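Local coordinates for Plm1 (Streptomyces sp. HK803, PDB 4HXY), which is a modular polyketide synthase whose first-module ketoreductase domain probably uses NADPH to reduce the beta-keto group of the growing phoslactomycin chain, at residues 308-314 and 348-354. Sequence-based numbering, arbitrary orientation.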
ATOM      1  N   ASP A 308     -10.526   9.583   7.221  1.00  8.56           N
ATOM      2  CA  ASP A 308     -11.673   9.066   6.499  1.00  8.61           C
ATOM      3  C   ASP A 308     -12.913   9.117   7.395  1.00  8.58           C
ATOM      4  O   ASP A 308     -13.996   9.526   6.961  1.00  9.85           O
ATOM      5  CB  ASP A 308     -11.397   7.625   6.038  1.00  8.34           C
ATOM      6  CG  ASP A 308     -12.619   6.944   5.438  1.00 11.15           C
ATOM      7  OD1 ASP A 308     -13.135   7.379   4.393  1.00 13.15           O
ATOM      8  OD2 ASP A 308     -13.063   5.954   6.026  1.00 14.16           O
ATOM      9  N   GLU A 309     -12.754   8.706   8.642  1.00  9.13           N
ATOM     10  CA  GLU A 309     -13.873   8.687   9.577  1.00 10.30           C
ATOM     11  C   GLU A 309     -14.407  10.088   9.914  1.00 10.60           C
ATOM     12  O   GLU A 309     -15.643  10.315   9.940  1.00 11.41           O
ATOM     13  CB  GLU A 309     -13.475   7.939  10.834  1.00 11.26           C
ATOM     14  CG  GLU A 309     -14.595   7.846  11.864  1.00 15.72           C
ATOM     15  CD  GLU A 309     -14.093   7.414  13.213  1.00 20.45           C
ATOM     16  OE1 GLU A 309     -13.027   6.761  13.272  1.00 21.55           O
ATOM     17  OE2 GLU A 309     -14.753   7.768  14.227  1.00 22.54           O
ATOM     18  N   LEU A 310     -13.502  11.019  10.163  1.00  9.97           N
ATOM     19  CA  LEU A 310     -13.879  12.351  10.647  1.00 10.50           C
ATOM     20  C   LEU A 310     -14.320  13.283   9.516  1.00 10.81           C
ATOM     21  O   LEU A 310     -14.928  14.341   9.780  1.00 11.91           O
ATOM     22  CB  LEU A 310     -12.722  13.004  11.420  1.00 10.15           C
ATOM     23  CG  LEU A 310     -12.220  12.306  12.694  1.00 10.33           C
ATOM     24  CD1 LEU A 310     -11.032  13.069  13.320  1.00 12.54           C
ATOM     25  CD2 LEU A 310     -13.341  12.100  13.694  1.00 14.05           C
ATOM     26  N   LEU A 311     -14.014  12.923   8.276  1.00 11.00           N
ATOM     27  CA  LEU A 311     -14.281  13.792   7.125  1.00 11.44           C
ATOM     28  C   LEU A 311     -15.036  13.045   6.027  1.00 13.37           C
ATOM     29  O   LEU A 311     -14.479  12.747   4.976  1.00 14.05           O
ATOM     30  CB  LEU A 311     -12.963  14.322   6.582  1.00 10.81           C
ATOM     31  CG  LEU A 311     -12.253  15.295   7.512  1.00 10.43           C
ATOM     32  CD1 LEU A 311     -10.858  15.589   7.034  1.00 11.72           C
ATOM     33  CD2 LEU A 311     -13.085  16.595   7.620  1.00 12.11           C
ATOM     34  N   PRO A 312     -16.310  12.710   6.267  1.00 15.63           N
ATOM     35  CA  PRO A 312     -17.122  11.987   5.270  1.00 16.68           C
ATOM     36  C   PRO A 312     -17.489  12.770   4.017  1.00 17.53           C
ATOM     37  O   PRO A 312     -17.844  12.146   3.013  1.00 19.32           O
ATOM     38  CB  PRO A 312     -18.410  11.667   6.038  1.00 16.75           C
ATOM     39  CG  PRO A 312     -18.496  12.722   7.093  1.00 17.29           C
ATOM     40  CD  PRO A 312     -17.064  12.969   7.508  1.00 15.69           C
ATOM     41  N   ASP A 313     -17.416  14.102   4.083  1.00 17.91           N
ATOM     42  CA  ASP A 313     -17.853  14.982   3.005  1.00 17.90           C
ATOM     43  C   ASP A 313     -16.662  15.828   2.551  1.00 17.07           C
ATOM     44  O   ASP A 313     -16.351  16.851   3.163  1.00 17.83           O
ATOM     45  CB  ASP A 313     -18.993  15.897   3.495  1.00 19.22           C
ATOM     46  CG  ASP A 313     -20.146  15.123   4.125  1.00 22.82           C
ATOM     47  OD1 ASP A 313     -20.516  14.067   3.566  1.00 28.30           O
ATOM     48  OD2 ASP A 313     -20.670  15.554   5.188  1.00 27.21           O
ATOM     49  N   LEU A 314     -15.951  15.368   1.533  1.00 14.34           N
ATOM     50  CA  LEU A 314     -14.810  16.112   0.982  1.00 12.80           C
ATOM     51  C   LEU A 314     -14.916  16.172  -0.526  1.00 12.14           C
ATOM     52  O   LEU A 314     -15.455  15.247  -1.153  1.00 12.70           O
ATOM     53  CB  LEU A 314     -13.487  15.430   1.321  1.00 11.81           C
ATOM     54  CG  LEU A 314     -13.127  15.311   2.796  1.00 10.23           C
ATOM     55  CD1 LEU A 314     -11.935  14.353   2.989  1.00  9.60           C
ATOM     56  CD2 LEU A 314     -12.839  16.702   3.353  1.00 10.78           C
ATOM     57  N   ARG A 348     -12.097   1.535  -0.806  1.00  6.47           N
ATOM     58  CA  ARG A 348     -13.182   1.415   0.162  1.00  7.13           C
ATOM     59  C   ARG A 348     -14.030   2.679   0.172  1.00  7.61           C
ATOM     60  O   ARG A 348     -15.271   2.621   0.143  1.00  6.63           O
ATOM     61  CB  ARG A 348     -12.648   1.107   1.559  1.00  6.94           C
ATOM     62  CG  ARG A 348     -13.712   0.702   2.549  1.00  8.42           C
ATOM     63  CD  ARG A 348     -13.143   0.512   3.933  1.00  9.12           C
ATOM     64  NE  ARG A 348     -12.929   1.782   4.628  1.00 10.72           N
ATOM     65  CZ  ARG A 348     -12.486   1.896   5.874  1.00 11.31           C
ATOM     66  NH1 ARG A 348     -12.167   0.820   6.580  1.00 11.83           N
ATOM     67  NH2 ARG A 348     -12.374   3.095   6.426  1.00 11.46           N
ATOM     68  N   ARG A 349     -13.362   3.824   0.151  1.00  7.34           N
ATOM     69  CA  ARG A 349     -14.061   5.104   0.219  1.00  7.62           C
ATOM     70  C   ARG A 349     -14.888   5.330  -1.050  1.00  7.52           C
ATOM     71  O   ARG A 349     -16.035   5.792  -0.982  1.00  7.17           O
ATOM     72  CB  ARG A 349     -13.032   6.238   0.464  1.00  7.92           C
ATOM     73  CG  ARG A 349     -13.628   7.609   0.616  1.00 10.22           C
ATOM     74  CD  ARG A 349     -12.596   8.622   1.174  1.00 10.51           C
ATOM     75  NE  ARG A 349     -13.159   9.964   1.230  1.00 12.70           N
ATOM     76  CZ  ARG A 349     -13.674  10.543   2.302  1.00 14.13           C
ATOM     77  NH1 ARG A 349     -13.676   9.919   3.465  1.00 13.23           N
ATOM     78  NH2 ARG A 349     -14.173  11.770   2.197  1.00 16.83           N
ATOM     79  N   ARG A 350     -14.330   4.991  -2.214  1.00  7.37           N
ATOM     80  CA  ARG A 350     -15.087   5.078  -3.468  1.00  7.68           C
ATOM     81  C   ARG A 350     -16.312   4.156  -3.493  1.00  8.50           C
ATOM     82  O   ARG A 350     -17.357   4.551  -4.038  1.00  9.42           O
ATOM     83  CB  ARG A 350     -14.206   4.826  -4.675  1.00  7.69           C
ATOM     84  CG  ARG A 350     -13.195   5.924  -4.901  1.00  8.44           C
ATOM     85  CD  ARG A 350     -12.565   5.863  -6.289  1.00  8.92           C
ATOM     86  NE  ARG A 350     -11.895   4.596  -6.561  1.00  8.60           N
ATOM     87  CZ  ARG A 350     -10.611   4.330  -6.292  1.00  9.96           C
ATOM     88  NH1 ARG A 350      -9.810   5.248  -5.746  1.00  8.38           N
ATOM     89  NH2 ARG A 350     -10.106   3.132  -6.575  1.00 12.79           N
ATOM     90  N   GLU A 351     -16.205   2.992  -2.866  1.00  9.28           N
ATOM     91  CA  GLU A 351     -17.322   2.034  -2.759  1.00 10.90           C
ATOM     92  C   GLU A 351     -18.460   2.636  -1.937  1.00 11.39           C
ATOM     93  O   GLU A 351     -19.640   2.300  -2.136  1.00 12.12           O
ATOM     94  CB  GLU A 351     -16.850   0.702  -2.131  1.00 11.88           C
ATOM     95  CG  GLU A 351     -15.997  -0.091  -3.074  1.00 16.98           C
ATOM     96  CD  GLU A 351     -15.310  -1.323  -2.460  1.00 21.58           C
ATOM     97  OE1 GLU A 351     -15.249  -1.498  -1.216  1.00 24.24           O
ATOM     98  OE2 GLU A 351     -14.798  -2.126  -3.270  1.00 27.61           O
ATOM     99  N   GLN A 352     -18.093   3.545  -1.049  1.00 10.22           N
ATOM    100  CA  GLN A 352     -19.033   4.262  -0.191  1.00 10.47           C
ATOM    101  C   GLN A 352     -19.544   5.543  -0.872  1.00 10.66           C
ATOM    102  O   GLN A 352     -20.201   6.361  -0.246  1.00 10.99           O
ATOM    103  CB  GLN A 352     -18.369   4.546   1.170  1.00 11.27           C
ATOM    104  CG  GLN A 352     -18.018   3.282   1.930  1.00 13.87           C
ATOM    105  CD  GLN A 352     -17.159   3.497   3.182  1.00 17.57           C
ATOM    106  OE1 GLN A 352     -16.584   4.560   3.396  1.00 19.29           O
ATOM    107  NE2 GLN A 352     -17.044   2.444   4.001  1.00 22.04           N
ATOM    108  N   GLY A 353     -19.216   5.734  -2.141  1.00  9.72           N
ATOM    109  CA  GLY A 353     -19.750   6.845  -2.907  1.00 10.76           C
ATOM    110  C   GLY A 353     -19.006   8.145  -2.674  1.00 11.31           C
ATOM    111  O   GLY A 353     -19.523   9.228  -2.981  1.00 13.45           O
ATOM    112  N   LYS A 354     -17.779   8.049  -2.165  1.00 11.20           N
ATOM    113  CA  LYS A 354     -16.984   9.230  -1.844  1.00 11.47           C
ATOM    114  C   LYS A 354     -15.755   9.321  -2.743  1.00 11.52           C
ATOM    115  O   LYS A 354     -15.256   8.303  -3.211  1.00 12.25           O
ATOM    116  CB  LYS A 354     -16.544   9.174  -0.399  1.00 11.92           C
ATOM    117  CG  LYS A 354     -17.692   9.205   0.623  1.00 14.70           C
ATOM    118  CD  LYS A 354     -17.161   9.028   2.025  1.00 17.11           C
ATOM    119  CE  LYS A 354     -18.279   8.848   3.053  1.00 19.31           C
ATOM    120  NZ  LYS A 354     -19.343   9.901   2.944  1.00 20.71           N
TER
HETATM  121  O   HOH W   1     -13.902   4.321   3.665  1.00 11.53           O
HETATM  122  O   HOH W   2     -15.783   7.057   4.154  1.00 29.42           O
HETATM  123  O   HOH W   3     -14.140  12.453  -0.527  1.00 18.00           O
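Start at Asp308, in the last turn of helix 290-310: its carboxylate is shared between two consecutive arginines near the end of helix 333-351. OD1 of Asp308 accepts a hydrogen bond of 2.8 Å from NH1 of Arg349, and OD2 of Asp308 one of 3.0 Å from NH2 of Arg348; both are salt bridges. Two waters extend this network to Gln352. Water 1 accepts from Arg348 NE (2.9 Å) and lies 3.0 Å from Asp308 OD2 and 2.7 Å from Gln352 OE1; water 2 sits 2.7 Å from both Asp308 OD1 and Gln352 OE1.

Arg349, largely buried, reaches on to the chain leaving helix 290-310. Its NH2 donates to the Leu311 carbonyl O at 3.0 Å, its NH1 more weakly to the same O at 3.3 Å, and NH2 also donates a hydrogen bond to water 3 (2.8 Å), which in turn lies 3.2 Å from Leu314 O. NE of Arg349 is satisfied by the carbonyl of Arg355, and its guanidinium makes a cation-pi contact with Phe317, so polar and aromatic partners both hold it. One residue on, the Pro312 carbonyl O accepts a hydrogen bond from Lys354 NZ at 2.7 Å.

Lys354 follows directly on a Schellman motif: Gly353, at positive phi, ends the helix, with Lys354 N hydrogen-bonded to Arg349 O (3.1 Å) and Gly353 N to Arg350 O (2.9 Å). Each segment then leads into a parallel strand, 316-322 or 357-361. Tying together the ends of two neighbouring helices where they turn into adjacent strands, this polar seam belongs to the repeated alpha/beta layering of a Rossmann-fold short-chain dehydrogenase/reductase.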